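Side-chain contacts in N2152 (Neocallimastix frontalis, PDB 5U22), which probably hydrolyses glycosidic bonds in rare arabinosyl substrates, as a family 39 glycoside hydrolase from a rumen anaerobic fungus: residues D105-W110 with Q118-E123; Y112-I117 with D154-S159; E143-N146 with V150-K153; Q162-T167 with C205-I210. One frame throughout, in Å; residues are numbered along the deposited sequence.

Interaction 1. Residues D105-W110 with Q118-E123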
loop_
_atom_site.group_PDB
_atom_site.type_symbol
_atom_site.label_atom_id
_atom_site.label_comp_id
_atom_site.label_asym_id
_atom_site.label_seq_id
_atom_site.Cartn_x
_atom_site.Cartn_y
_atom_site.Cartn_z
ATOM N N ASP A 105 -1.790 -10.169 16.389
ATOM C CA ASP A 105 -1.813 -9.177 17.458
ATOM C C ASP A 105 -2.826 -9.504 18.551
ATOM O O ASP A 105 -2.977 -8.722 19.498
ATOM C CB ASP A 105 -2.048 -7.786 16.874
ATOM C CG ASP A 105 -0.768 -7.177 16.337
ATOM O OD1 ASP A 105 0.183 -7.951 16.091
ATOM O OD2 ASP A 105 -0.681 -5.935 16.202
ATOM N N ILE A 106 -3.512 -10.643 18.453
ATOM C CA ILE A 106 -4.143 -11.234 19.632
ATOM C C ILE A 106 -3.139 -11.345 20.769
ATOM O O ILE A 106 -3.498 -11.216 21.950
ATOM C CB ILE A 106 -4.737 -12.617 19.283
ATOM C CG1 ILE A 106 -6.000 -12.473 18.434
ATOM C CG2 ILE A 106 -5.021 -13.442 20.561
ATOM C CD1 ILE A 106 -6.545 -13.794 17.969
ATOM N N LEU A 107 -1.886 -11.570 20.444
ATOM C CA LEU A 107 -0.826 -11.913 21.391
ATOM C C LEU A 107 0.006 -10.696 21.775
ATOM O O LEU A 107 0.288 -9.843 20.925
ATOM C CB LEU A 107 0.103 -12.971 20.797
ATOM C CG LEU A 107 -0.592 -14.266 20.382
ATOM C CD1 LEU A 107 0.440 -15.208 19.762
ATOM C CD2 LEU A 107 -1.301 -14.912 21.576
ATOM N N PRO A 108 0.435 -10.636 23.035
ATOM C CA PRO A 108 1.285 -9.537 23.494
ATOM C C PRO A 108 2.762 -9.837 23.276
ATOM O O PRO A 108 3.173 -10.982 23.099
ATOM C CB PRO A 108 0.970 -9.490 24.994
ATOM C CG PRO A 108 0.863 -10.969 25.336
ATOM C CD PRO A 108 0.191 -11.614 24.115
ATOM N N GLY A 109 3.559 -8.773 23.304
ATOM C CA GLY A 109 5.010 -8.891 23.255
ATOM C C GLY A 109 5.554 -8.866 21.840
ATOM O O GLY A 109 4.880 -9.211 20.871
ATOM N N TRP A 110 6.804 -8.421 21.719
ATOM C CA TRP A 110 7.536 -8.519 20.456
ATOM C C TRP A 110 8.950 -9.028 20.726
ATOM O O TRP A 110 9.747 -8.337 21.371
ATOM C CB TRP A 110 7.591 -7.176 19.722
ATOM C CG TRP A 110 8.208 -7.296 18.350
ATOM C CD1 TRP A 110 9.526 -7.158 18.032
ATOM C CD2 TRP A 110 7.527 -7.588 17.119
ATOM N NE1 TRP A 110 9.713 -7.342 16.680
ATOM C CE2 TRP A 110 8.503 -7.609 16.096
ATOM C CE3 TRP A 110 6.191 -7.827 16.782
ATOM C CZ2 TRP A 110 8.184 -7.861 14.753
ATOM C CZ3 TRP A 110 5.875 -8.091 15.445
ATOM C CH2 TRP A 110 6.872 -8.101 14.448
ATOM N N GLN A 118 -3.239 -24.373 22.049
ATOM C CA GLN A 118 -4.600 -24.432 22.571
ATOM C C GLN A 118 -5.181 -23.035 22.741
ATOM O O GLN A 118 -6.284 -22.748 22.267
ATOM C CB GLN A 118 -4.613 -25.202 23.890
ATOM C CG GLN A 118 -4.183 -26.657 23.733
ATOM C CD GLN A 118 -2.712 -26.888 24.057
ATOM O OE1 GLN A 118 -1.870 -26.015 23.840
ATOM N NE2 GLN A 118 -2.398 -28.080 24.570
ATOM N N THR A 119 -4.449 -22.150 23.417
ATOM C CA THR A 119 -4.934 -20.783 23.623
ATOM C C THR A 119 -5.019 -20.016 22.310
ATOM O O THR A 119 -5.968 -19.260 22.086
ATOM C CB THR A 119 -4.026 -20.059 24.611
ATOM O OG1 THR A 119 -4.172 -20.660 25.899
ATOM C CG2 THR A 119 -4.380 -18.566 24.712
ATOM N N TRP A 120 -4.032 -20.194 21.436
ATOM C CA TRP A 120 -4.097 -19.586 20.108
ATOM C C TRP A 120 -5.404 -19.936 19.405
ATOM O O TRP A 120 -6.097 -19.062 18.869
ATOM C CB TRP A 120 -2.888 -20.049 19.300
ATOM C CG TRP A 120 -2.795 -19.592 17.867
ATOM C CD1 TRP A 120 -2.742 -20.401 16.767
ATOM C CD2 TRP A 120 -2.674 -18.246 17.381
ATOM N NE1 TRP A 120 -2.605 -19.650 15.631
ATOM C CE2 TRP A 120 -2.566 -18.323 15.974
ATOM C CE3 TRP A 120 -2.659 -16.986 17.990
ATOM C CZ2 TRP A 120 -2.445 -17.189 15.166
ATOM C CZ3 TRP A 120 -2.539 -15.847 17.179
ATOM C CH2 TRP A 120 -2.427 -15.962 15.784
ATOM N N PHE A 121 -5.771 -21.216 19.424
ATOM C CA PHE A 121 -6.994 -21.634 18.753
ATOM C C PHE A 121 -8.233 -21.094 19.462
ATOM O O PHE A 121 -9.185 -20.653 18.806
ATOM C CB PHE A 121 -7.026 -23.162 18.658
ATOM C CG PHE A 121 -6.343 -23.718 17.426
ATOM C CD1 PHE A 121 -5.327 -23.023 16.786
ATOM C CD2 PHE A 121 -6.752 -24.930 16.887
ATOM C CE1 PHE A 121 -4.713 -23.540 15.645
ATOM C CE2 PHE A 121 -6.149 -25.448 15.740
ATOM C CZ PHE A 121 -5.131 -24.752 15.122
ATOM N N ASN A 122 -8.252 -21.126 20.799
ATOM C CA ASN A 122 -9.383 -20.553 21.529
ATOM C C ASN A 122 -9.571 -19.076 21.183
ATOM O O ASN A 122 -10.693 -18.620 20.937
ATOM C CB ASN A 122 -9.182 -20.732 23.034
ATOM C CG ASN A 122 -9.378 -22.167 23.477
ATOM O OD1 ASN A 122 -10.214 -22.885 22.923
ATOM N ND2 ASN A 122 -8.592 -22.600 24.465
ATOM N N GLU A 123 -8.478 -18.317 21.151
ATOM C CA GLU A 123 -8.588 -16.898 20.824
ATOM C C GLU A 123 -9.084 -16.691 19.398
ATOM O O GLU A 123 -9.922 -15.818 19.152
ATOM C CB GLU A 123 -7.243 -16.205 21.034
ATOM C CG GLU A 123 -6.860 -16.051 22.492
ATOM C CD GLU A 123 -7.858 -15.219 23.257
ATOM O OE1 GLU A 123 -8.267 -14.162 22.742
ATOM O OE2 GLU A 123 -8.243 -15.622 24.371
#
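In the TIM barrel of this hydrolase, the loop that leaves strand 98-102 folds back over the start of the helix it leads into, 117-134, and I106 and L107 are the residues that land on it. I106 meets the aliphatic part of E123. I106 CG2 packs 3.6 Å from E123 CB. I106 CD1, the end of the longer branch, is next, at 4.0 Å from the same E123 CB. CG2 is the isoleucine branch placed opposite the backbone N, and the isoleucine and glutamate side chains meet at a slant. The E123 chain bends at its second torsion (chi2 -61°), and its OE1 goes on to a salt bridge with R77, so the methylenes serve the isoleucine and the carboxylate serves the arginine.

One turn earlier, W120 extends its six-membered ring toward L107, the two side chains running roughly perpendicular. L107 CD1 approaches the W120 ring obliquely, 4.0 Å from W120 CE3. I106 CB stands farther off, 4.4 Å from W120 CZ3. The indole N-H, NE1, is taken by T167 on helix 160-174, which fixes the ring from its other end. What crosses between the segments is thus apolar, and it is the closure of a beta-alpha loop onto its own helix, as expected of a beta/alpha unit in a TIM barrel.

Interaction 2. Residues Y112-I117 with D154-S159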
loop_
_atom_site.group_PDB
_atom_site.type_symbol
_atom_site.label_atom_id
_atom_site.label_comp_id
_atom_site.label_asym_id
_atom_site.label_seq_id
_atom_site.Cartn_x
_atom_site.Cartn_y
_atom_site.Cartn_z
ATOM N N TYR A 112 6.091 -11.927 19.545
ATOM C CA TYR A 112 4.844 -12.378 20.160
ATOM C C TYR A 112 5.092 -13.473 21.184
ATOM O O TYR A 112 5.842 -14.421 20.941
ATOM C CB TYR A 112 3.878 -12.904 19.098
ATOM C CG TYR A 112 3.493 -11.877 18.063
ATOM C CD1 TYR A 112 2.591 -10.868 18.369
ATOM C CD2 TYR A 112 4.045 -11.904 16.783
ATOM C CE1 TYR A 112 2.239 -9.914 17.424
ATOM C CE2 TYR A 112 3.698 -10.958 15.834
ATOM C CZ TYR A 112 2.799 -9.963 16.167
ATOM O OH TYR A 112 2.449 -9.007 15.240
ATOM N N ARG A 113 4.427 -13.356 22.324
ATOM C CA ARG A 113 4.574 -14.358 23.372
ATOM C C ARG A 113 3.595 -15.484 23.080
ATOM O O ARG A 113 2.400 -15.373 23.359
ATOM C CB ARG A 113 4.354 -13.730 24.742
ATOM C CG ARG A 113 5.524 -12.862 25.162
ATOM C CD ARG A 113 5.575 -12.726 26.664
ATOM N NE ARG A 113 4.554 -11.801 27.127
ATOM C CZ ARG A 113 4.700 -10.484 27.101
ATOM N NH1 ARG A 113 5.819 -9.955 26.626
ATOM N NH2 ARG A 113 3.726 -9.698 27.538
ATOM N N TRP A 114 4.109 -16.565 22.495
ATOM C CA TRP A 114 3.273 -17.692 22.106
ATOM C C TRP A 114 2.704 -18.370 23.347
ATOM O O TRP A 114 3.467 -18.727 24.255
ATOM C CB TRP A 114 4.102 -18.679 21.298
ATOM C CG TRP A 114 3.405 -19.933 20.879
ATOM C CD1 TRP A 114 3.609 -21.191 21.376
ATOM C CD2 TRP A 114 2.405 -20.060 19.861
ATOM N NE1 TRP A 114 2.800 -22.096 20.718
ATOM C CE2 TRP A 114 2.048 -21.425 19.789
ATOM C CE3 TRP A 114 1.776 -19.155 19.003
ATOM C CZ2 TRP A 114 1.095 -21.901 18.894
ATOM C CZ3 TRP A 114 0.830 -19.633 18.112
ATOM C CH2 TRP A 114 0.496 -20.991 18.066
ATOM N N PRO A 115 1.387 -18.556 23.432
ATOM C CA PRO A 115 0.778 -19.165 24.627
ATOM C C PRO A 115 0.477 -20.651 24.489
ATOM O O PRO A 115 -0.199 -21.199 25.369
ATOM C CB PRO A 115 -0.527 -18.371 24.745
ATOM C CG PRO A 115 -0.947 -18.200 23.301
ATOM C CD PRO A 115 0.355 -18.061 22.498
ATOM N N GLY A 116 0.940 -21.290 23.432
ATOM C CA GLY A 116 0.534 -22.651 23.160
ATOM C C GLY A 116 -0.592 -22.699 22.145
ATOM O O GLY A 116 -1.421 -21.789 22.051
ATOM N N ILE A 117 -0.626 -23.789 21.374
ATOM C CA ILE A 117 -1.596 -23.919 20.287
ATOM C C ILE A 117 -3.024 -23.887 20.823
ATOM O O ILE A 117 -3.943 -23.418 20.143
ATOM C CB ILE A 117 -1.306 -25.208 19.481
ATOM C CG1 ILE A 117 -2.040 -25.233 18.137
ATOM C CG2 ILE A 117 -1.655 -26.467 20.288
ATOM C CD1 ILE A 117 -1.403 -24.370 17.073
ATOM N N ASP A 154 11.479 -21.512 17.443
ATOM C CA ASP A 154 11.343 -22.969 17.517
ATOM C C ASP A 154 10.909 -23.421 18.903
ATOM O O ASP A 154 10.238 -24.453 19.044
ATOM C CB ASP A 154 12.665 -23.658 17.162
ATOM C CG ASP A 154 12.964 -23.653 15.670
ATOM O OD1 ASP A 154 12.026 -23.499 14.857
ATOM O OD2 ASP A 154 14.155 -23.821 15.320
ATOM N N SER A 155 11.291 -22.672 19.935
ATOM C CA SER A 155 10.935 -23.000 21.308
ATOM C C SER A 155 9.440 -22.887 21.582
ATOM O O SER A 155 9.000 -23.276 22.670
ATOM C CB SER A 155 11.700 -22.089 22.265
ATOM O OG SER A 155 11.326 -20.744 22.053
ATOM N N ASN A 156 8.653 -22.357 20.642
ATOM C CA ASN A 156 7.197 -22.370 20.781
ATOM C C ASN A 156 6.624 -23.785 20.806
ATOM O O ASN A 156 5.462 -23.957 21.192
ATOM C CB ASN A 156 6.537 -21.580 19.641
ATOM C CG ASN A 156 6.801 -20.088 19.727
ATOM O OD1 ASN A 156 7.335 -19.601 20.723
ATOM N ND2 ASN A 156 6.397 -19.350 18.690
ATOM N N GLY A 157 7.398 -24.793 20.409
ATOM C CA GLY A 157 6.943 -26.170 20.408
ATOM C C GLY A 157 6.590 -26.713 19.041
ATOM O O GLY A 157 6.292 -27.913 18.918
ATOM N N LEU A 158 6.606 -25.859 18.020
ATOM C CA LEU A 158 6.302 -26.225 16.646
ATOM C C LEU A 158 6.933 -25.177 15.744
ATOM O O LEU A 158 7.261 -24.073 16.186
ATOM C CB LEU A 158 4.792 -26.330 16.395
ATOM C CG LEU A 158 3.914 -25.079 16.450
ATOM C CD1 LEU A 158 2.511 -25.433 15.984
ATOM C CD2 LEU A 158 3.851 -24.468 17.840
ATOM N N SER A 159 7.134 -25.553 14.486
ATOM C CA SER A 159 7.722 -24.643 13.518
ATOM C C SER A 159 6.670 -23.656 13.015
ATOM O O SER A 159 5.464 -23.827 13.225
ATOM C CB SER A 159 8.297 -25.421 12.342
ATOM O OG SER A 159 7.236 -25.936 11.552
HETATM O O HOH W 1 6.535 -16.219 18.791
HETATM O O HOH W 2 7.102 -17.154 22.101
#
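The loop between strand 98-102 and helix 117-134 meets the loop leading into helix 160-174, and their backbones come nearest at W114 and N156, whose CA atoms are 6.2 Å apart. N156 lays its side chain over one face of the W114 indole. N156 CB makes a CH-pi contact, 3.8 Å from the centroid of the W114 five-membered ring, and the carboxamide continues over W114 CB with its plane only 18° from that of the ring. The other face carries P115 CD and G116 N over its rim.

L158 comes in across the indole, with L158 CD2 at 3.9 Å from W114 CZ2. L158 CD1 is 4.2 Å from I117 CD1. Two waters tie the amide of N156 to the backbone opposite: water 1 accepts from N156 ND2 at 3.1 Å and probably donates to Y112 O at 2.9 Å, while water 2 accepts from W114 N and probably donates to N156 OD1, 2.8 Å away.

Both ends of the carboxamide therefore have water partners, which should help fix the amide's rotation, its plane nearly parallel to the indole. This surface contact joins CH-pi and methyl contacts on W114 to polar links made through solvent.

Interaction 3. Residues E143-N146 with V150-K153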
loop_
_atom_site.group_PDB
_atom_site.type_symbol
_atom_site.label_atom_id
_atom_site.label_comp_id
_atom_site.label_asym_id
_atom_site.label_seq_id
_atom_site.Cartn_x
_atom_site.Cartn_y
_atom_site.Cartn_z
ATOM N N GLU A 143 -5.329 -12.865 8.330
ATOM C CA GLU A 143 -3.880 -12.956 8.212
ATOM C C GLU A 143 -3.349 -13.741 9.406
ATOM O O GLU A 143 -3.541 -13.331 10.554
ATOM C CB GLU A 143 -3.271 -11.557 8.143
ATOM C CG GLU A 143 -1.776 -11.532 7.888
ATOM C CD GLU A 143 -1.206 -10.123 7.924
ATOM O OE1 GLU A 143 -1.921 -9.187 8.360
ATOM O OE2 GLU A 143 -0.038 -9.955 7.515
ATOM N N ILE A 144 -2.693 -14.871 9.134
ATOM C CA ILE A 144 -2.412 -15.850 10.182
ATOM C C ILE A 144 -1.341 -15.348 11.148
ATOM O O ILE A 144 -1.439 -15.570 12.364
ATOM C CB ILE A 144 -2.038 -17.207 9.545
ATOM C CG1 ILE A 144 -3.299 -17.891 9.013
ATOM C CG2 ILE A 144 -1.299 -18.121 10.552
ATOM C CD1 ILE A 144 -3.061 -19.258 8.361
ATOM N N TRP A 145 -0.317 -14.662 10.644
ATOM C CA TRP A 145 0.811 -14.279 11.484
ATOM C C TRP A 145 1.373 -12.950 10.993
ATOM O O TRP A 145 0.787 -12.285 10.134
ATOM C CB TRP A 145 1.871 -15.385 11.489
ATOM C CG TRP A 145 2.805 -15.317 12.674
ATOM C CD1 TRP A 145 4.145 -15.024 12.655
ATOM C CD2 TRP A 145 2.461 -15.539 14.043
ATOM N NE1 TRP A 145 4.657 -15.054 13.935
ATOM C CE2 TRP A 145 3.645 -15.382 14.804
ATOM C CE3 TRP A 145 1.273 -15.869 14.705
ATOM C CZ2 TRP A 145 3.667 -15.528 16.191
ATOM C CZ3 TRP A 145 1.299 -16.029 16.091
ATOM C CH2 TRP A 145 2.492 -15.858 16.818
ATOM N N ASN A 146 2.523 -12.560 11.546
ATOM C CA ASN A 146 3.169 -11.298 11.186
ATOM C C ASN A 146 4.661 -11.481 11.380
ATOM O O ASN A 146 5.103 -11.756 12.500
ATOM C CB ASN A 146 2.659 -10.138 12.050
ATOM C CG ASN A 146 3.307 -8.797 11.696
ATOM O OD1 ASN A 146 3.536 -8.489 10.528
ATOM N ND2 ASN A 146 3.588 -7.989 12.718
ATOM N N VAL A 150 10.981 -12.825 11.910
ATOM C CA VAL A 150 11.438 -12.052 13.050
ATOM C C VAL A 150 10.910 -12.624 14.361
ATOM O O VAL A 150 11.626 -12.638 15.365
ATOM C CB VAL A 150 11.029 -10.569 12.897
ATOM C CG1 VAL A 150 11.370 -9.768 14.153
ATOM C CG2 VAL A 150 11.705 -9.957 11.699
ATOM N N THR A 151 9.674 -13.140 14.367
ATOM C CA THR A 151 8.970 -13.396 15.619
ATOM C C THR A 151 8.692 -14.857 15.932
ATOM O O THR A 151 8.361 -15.156 17.081
ATOM C CB THR A 151 7.626 -12.654 15.649
ATOM O OG1 THR A 151 6.796 -13.099 14.560
ATOM C CG2 THR A 151 7.859 -11.172 15.560
ATOM N N TRP A 152 8.795 -15.775 14.971
ATOM C CA TRP A 152 8.550 -17.170 15.304
ATOM C C TRP A 152 9.803 -17.801 15.905
ATOM O O TRP A 152 10.913 -17.599 15.411
ATOM C CB TRP A 152 8.089 -17.975 14.086
ATOM C CG TRP A 152 7.571 -19.293 14.583
ATOM C CD1 TRP A 152 8.256 -20.474 14.649
ATOM C CD2 TRP A 152 6.310 -19.522 15.216
ATOM N NE1 TRP A 152 7.472 -21.439 15.240
ATOM C CE2 TRP A 152 6.272 -20.882 15.596
ATOM C CE3 TRP A 152 5.194 -18.714 15.478
ATOM C CZ2 TRP A 152 5.163 -21.452 16.212
ATOM C CZ3 TRP A 152 4.093 -19.281 16.097
ATOM C CH2 TRP A 152 4.088 -20.635 16.464
ATOM N N LYS A 153 9.618 -18.575 16.978
ATOM C CA LYS A 153 10.718 -19.213 17.698
ATOM C C LYS A 153 10.460 -20.710 17.780
ATOM O O LYS A 153 9.359 -21.126 18.152
ATOM C CB LYS A 153 10.866 -18.638 19.111
ATOM C CG LYS A 153 11.084 -17.130 19.178
ATOM C CD LYS A 153 12.302 -16.684 18.360
ATOM C CE LYS A 153 12.442 -15.157 18.378
ATOM N NZ LYS A 153 13.533 -14.679 17.481
#
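W145 leaves the end of strand 139-143 and reaches T151, the last residue of helix 148-151, and W152 just after it. From CB, its CG is set opposite the backbone N, which swings the indole toward the 150-153 segment. W145 CD1 passes T151 OG1 at 3.8 Å, and W145 NE1 donates to that hydroxyl at 3.0 Å. The bond is bent, with an N-H...O angle of 136°, and OG1 lies 31° out of the indole plane. Farther along, W152 CE3 is 3.6 Å from W145 CZ2. At the far rim, W145 CH2 meets W152 CZ3 at 3.8 Å. The pair is edge-to-face, the edge of W152 directed at the face of W145, with six-membered centroids 5.2 Å apart and planes at 75°.

T151 OG1 bonds to E147 O; N146 O, 3.0 Å from T151 OG1, competes for the same proton, and which takes it is not settled. W152 NE1 bonds to L158 O. The amide of N146, held by Y112 and R68, also bonds a buffer molecule, probably in the active-site pocket, and N146 followed by E147 is consistent with the Asn-Glu pair of clan A glycosidases.

A single hydroxyl thus accepts from a buried indole while facing two carbonyls. This polar junction fixes one rim of W145; the edge of W152 covers one face, and W120 and Y112 also pack against the ring.

Interaction 4. Residues Q162-T167 with C205-I210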
loop_
_atom_site.group_PDB
_atom_site.type_symbol
_atom_site.label_atom_id
_atom_site.label_comp_id
_atom_site.label_asym_id
_atom_site.label_seq_id
_atom_site.Cartn_x
_atom_site.Cartn_y
_atom_site.Cartn_z
ATOM N N GLN A 162 4.409 -25.443 10.687
ATOM C CA GLN A 162 3.420 -26.252 11.407
ATOM C C GLN A 162 2.280 -25.378 11.917
ATOM O O GLN A 162 1.101 -25.701 11.735
ATOM C CB GLN A 162 4.079 -27.016 12.575
ATOM C CG GLN A 162 5.053 -28.182 12.211
ATOM C CD GLN A 162 5.536 -29.049 13.427
ATOM O OE1 GLN A 162 6.494 -28.720 14.140
ATOM N NE2 GLN A 162 4.887 -30.186 13.614
ATOM N N MET A 163 2.610 -24.255 12.556
ATOM C CA MET A 163 1.563 -23.352 13.028
ATOM C C MET A 163 0.730 -22.828 11.861
ATOM O O MET A 163 -0.500 -22.711 11.967
ATOM C CB MET A 163 2.185 -22.203 13.824
ATOM C CG MET A 163 1.165 -21.207 14.381
ATOM S SD MET A 163 0.652 -19.937 13.170
ATOM C CE MET A 163 2.203 -19.248 12.677
ATOM N N TRP A 164 1.385 -22.515 10.739
ATOM C CA TRP A 164 0.666 -22.056 9.554
ATOM C C TRP A 164 -0.332 -23.099 9.087
ATOM O O TRP A 164 -1.521 -22.810 8.908
ATOM C CB TRP A 164 1.640 -21.729 8.415
ATOM C CG TRP A 164 0.900 -21.417 7.122
ATOM C CD1 TRP A 164 0.544 -22.294 6.140
ATOM C CD2 TRP A 164 0.410 -20.129 6.708
ATOM N NE1 TRP A 164 -0.138 -21.633 5.136
ATOM C CE2 TRP A 164 -0.228 -20.304 5.461
ATOM C CE3 TRP A 164 0.465 -18.842 7.267
ATOM C CZ2 TRP A 164 -0.820 -19.239 4.760
ATOM C CZ3 TRP A 164 -0.129 -17.786 6.571
ATOM C CH2 TRP A 164 -0.755 -17.993 5.335
ATOM N N LYS A 165 0.154 -24.316 8.837
ATOM C CA LYS A 165 -0.713 -25.393 8.372
ATOM C C LYS A 165 -1.882 -25.613 9.323
ATOM O O LYS A 165 -3.036 -25.726 8.897
ATOM C CB LYS A 165 0.110 -26.671 8.227
ATOM C CG LYS A 165 -0.712 -27.937 8.009
ATOM C CD LYS A 165 -1.523 -27.882 6.727
ATOM C CE LYS A 165 -2.160 -29.242 6.421
ATOM N NZ LYS A 165 -3.132 -29.143 5.305
ATOM N N GLN A 166 -1.603 -25.679 10.624
ATOM C CA GLN A 166 -2.660 -25.996 11.576
ATOM C C GLN A 166 -3.668 -24.864 11.680
ATOM O O GLN A 166 -4.875 -25.107 11.798
ATOM C CB GLN A 166 -2.050 -26.320 12.943
ATOM C CG GLN A 166 -1.290 -27.660 12.971
ATOM C CD GLN A 166 -0.429 -27.836 14.219
ATOM O OE1 GLN A 166 -0.814 -27.426 15.317
ATOM N NE2 GLN A 166 0.745 -28.444 14.052
ATOM N N THR A 167 -3.201 -23.621 11.631
ATOM C CA THR A 167 -4.131 -22.504 11.730
ATOM C C THR A 167 -4.928 -22.353 10.438
ATOM O O THR A 167 -6.115 -22.002 10.462
ATOM C CB THR A 167 -3.365 -21.220 12.064
ATOM O OG1 THR A 167 -2.564 -21.443 13.230
ATOM C CG2 THR A 167 -4.321 -20.083 12.327
ATOM N N CYS A 205 -1.994 -25.725 1.747
ATOM C CA CYS A 205 -2.229 -24.570 2.607
ATOM C C CYS A 205 -1.641 -23.306 1.987
ATOM O O CYS A 205 -1.129 -22.428 2.690
ATOM C CB CYS A 205 -1.696 -24.813 4.025
ATOM S SG CYS A 205 0.035 -25.298 4.188
ATOM N N LEU A 206 -1.750 -23.176 0.668
ATOM C CA LEU A 206 -1.360 -21.937 0.007
ATOM C C LEU A 206 -2.285 -20.804 0.433
ATOM O O LEU A 206 -3.510 -20.982 0.453
ATOM C CB LEU A 206 -1.406 -22.088 -1.512
ATOM C CG LEU A 206 -0.331 -22.934 -2.197
ATOM C CD1 LEU A 206 -0.739 -23.233 -3.623
ATOM C CD2 LEU A 206 1.010 -22.207 -2.179
ATOM N N PRO A 207 -1.746 -19.628 0.757
ATOM C CA PRO A 207 -2.616 -18.487 1.050
ATOM C C PRO A 207 -3.426 -18.102 -0.181
ATOM O O PRO A 207 -3.031 -18.354 -1.322
ATOM C CB PRO A 207 -1.630 -17.378 1.446
ATOM C CG PRO A 207 -0.359 -17.735 0.764
ATOM C CD PRO A 207 -0.324 -19.257 0.695
ATOM N N ASP A 208 -4.587 -17.501 0.063
ATOM C CA ASP A 208 -5.329 -16.905 -1.042
ATOM C C ASP A 208 -4.686 -15.612 -1.512
ATOM O O ASP A 208 -4.754 -15.280 -2.702
ATOM C CB ASP A 208 -6.761 -16.642 -0.619
ATOM C CG ASP A 208 -7.436 -17.882 -0.143
ATOM O OD1 ASP A 208 -7.365 -18.894 -0.876
ATOM O OD2 ASP A 208 -7.997 -17.853 0.968
ATOM N N ILE A 209 -4.081 -14.868 -0.590
ATOM C CA ILE A 209 -3.412 -13.606 -0.876
ATOM C C ILE A 209 -2.017 -13.702 -0.271
ATOM O O ILE A 209 -1.880 -13.935 0.939
ATOM C CB ILE A 209 -4.177 -12.401 -0.290
ATOM C CG1 ILE A 209 -5.662 -12.451 -0.678
ATOM C CG2 ILE A 209 -3.546 -11.092 -0.759
ATOM C CD1 ILE A 209 -6.537 -11.428 0.059
ATOM N N ILE A 210 -0.988 -13.548 -1.109
ATOM C CA ILE A 210 0.397 -13.640 -0.656
ATOM C C ILE A 210 0.797 -12.306 -0.042
ATOM O O ILE A 210 0.450 -11.238 -0.555
ATOM C CB ILE A 210 1.324 -14.035 -1.823
ATOM C CG1 ILE A 210 2.688 -14.517 -1.318
ATOM C CG2 ILE A 210 1.498 -12.882 -2.816
ATOM C CD1 ILE A 210 2.629 -15.911 -0.683
#
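The indole of W164 packs edge-to-face with F196 of helix 190-202 and meets the 205-210 segment along its edge, where C205 O, C205 SG and P207 CB lie close to the ring plane. C205 O is 2.8 Å from W164 NE1, in a nearly straight hydrogen bond (N-H...O angle 167°). The oxygen is just 3° out of the indole plane, and the indole N-H in turn approaches in the plane of the carbonyl. Beside it C205 SG comes to 3.6 Å from W164 CD1, an edge-on sulfur-aromatic contact. On the benzene side P207 CB reaches the same rim, 3.9 Å from W164 CZ2, with the proline running across the indole.

K165 adds its aliphatic chain: K165 CD rests 3.9 Å from C205 SG. The bend at its second torsion (chi2 62°) carries the chain past the sulfur, and NZ bonds to N203 O just before the segment.

Helix 160-174 is thus joined to the segment entering strand 209-212 by one straight bond from a buried indole to a backbone carbonyl. That bond satisfies both polar atoms, while sulfur and proline pack beside it, at W164 CD1 and CZ2.

In the fold
From the N terminus, interaction 1 comes first: after strand 98-102 the chain turns back within a few residues onto helix 117-134. Interaction 2 starts before that contact is complete, since 112-117 lies between the two segments of interaction 1, so the two cross; its partner, 154-159, lies beyond strand 139-143. The short loop of interaction 3 falls wholly within this span. Interaction 4 follows in series and ties helix 160-174 to the entry of strand 209-212. Tryptophans join the set: W120 touches W114 and W145. Together the contacts link strands 98-102 and 139-143, and the helices after them, to the entry of strand 209-212, past strand 180-185 and helix 190-202.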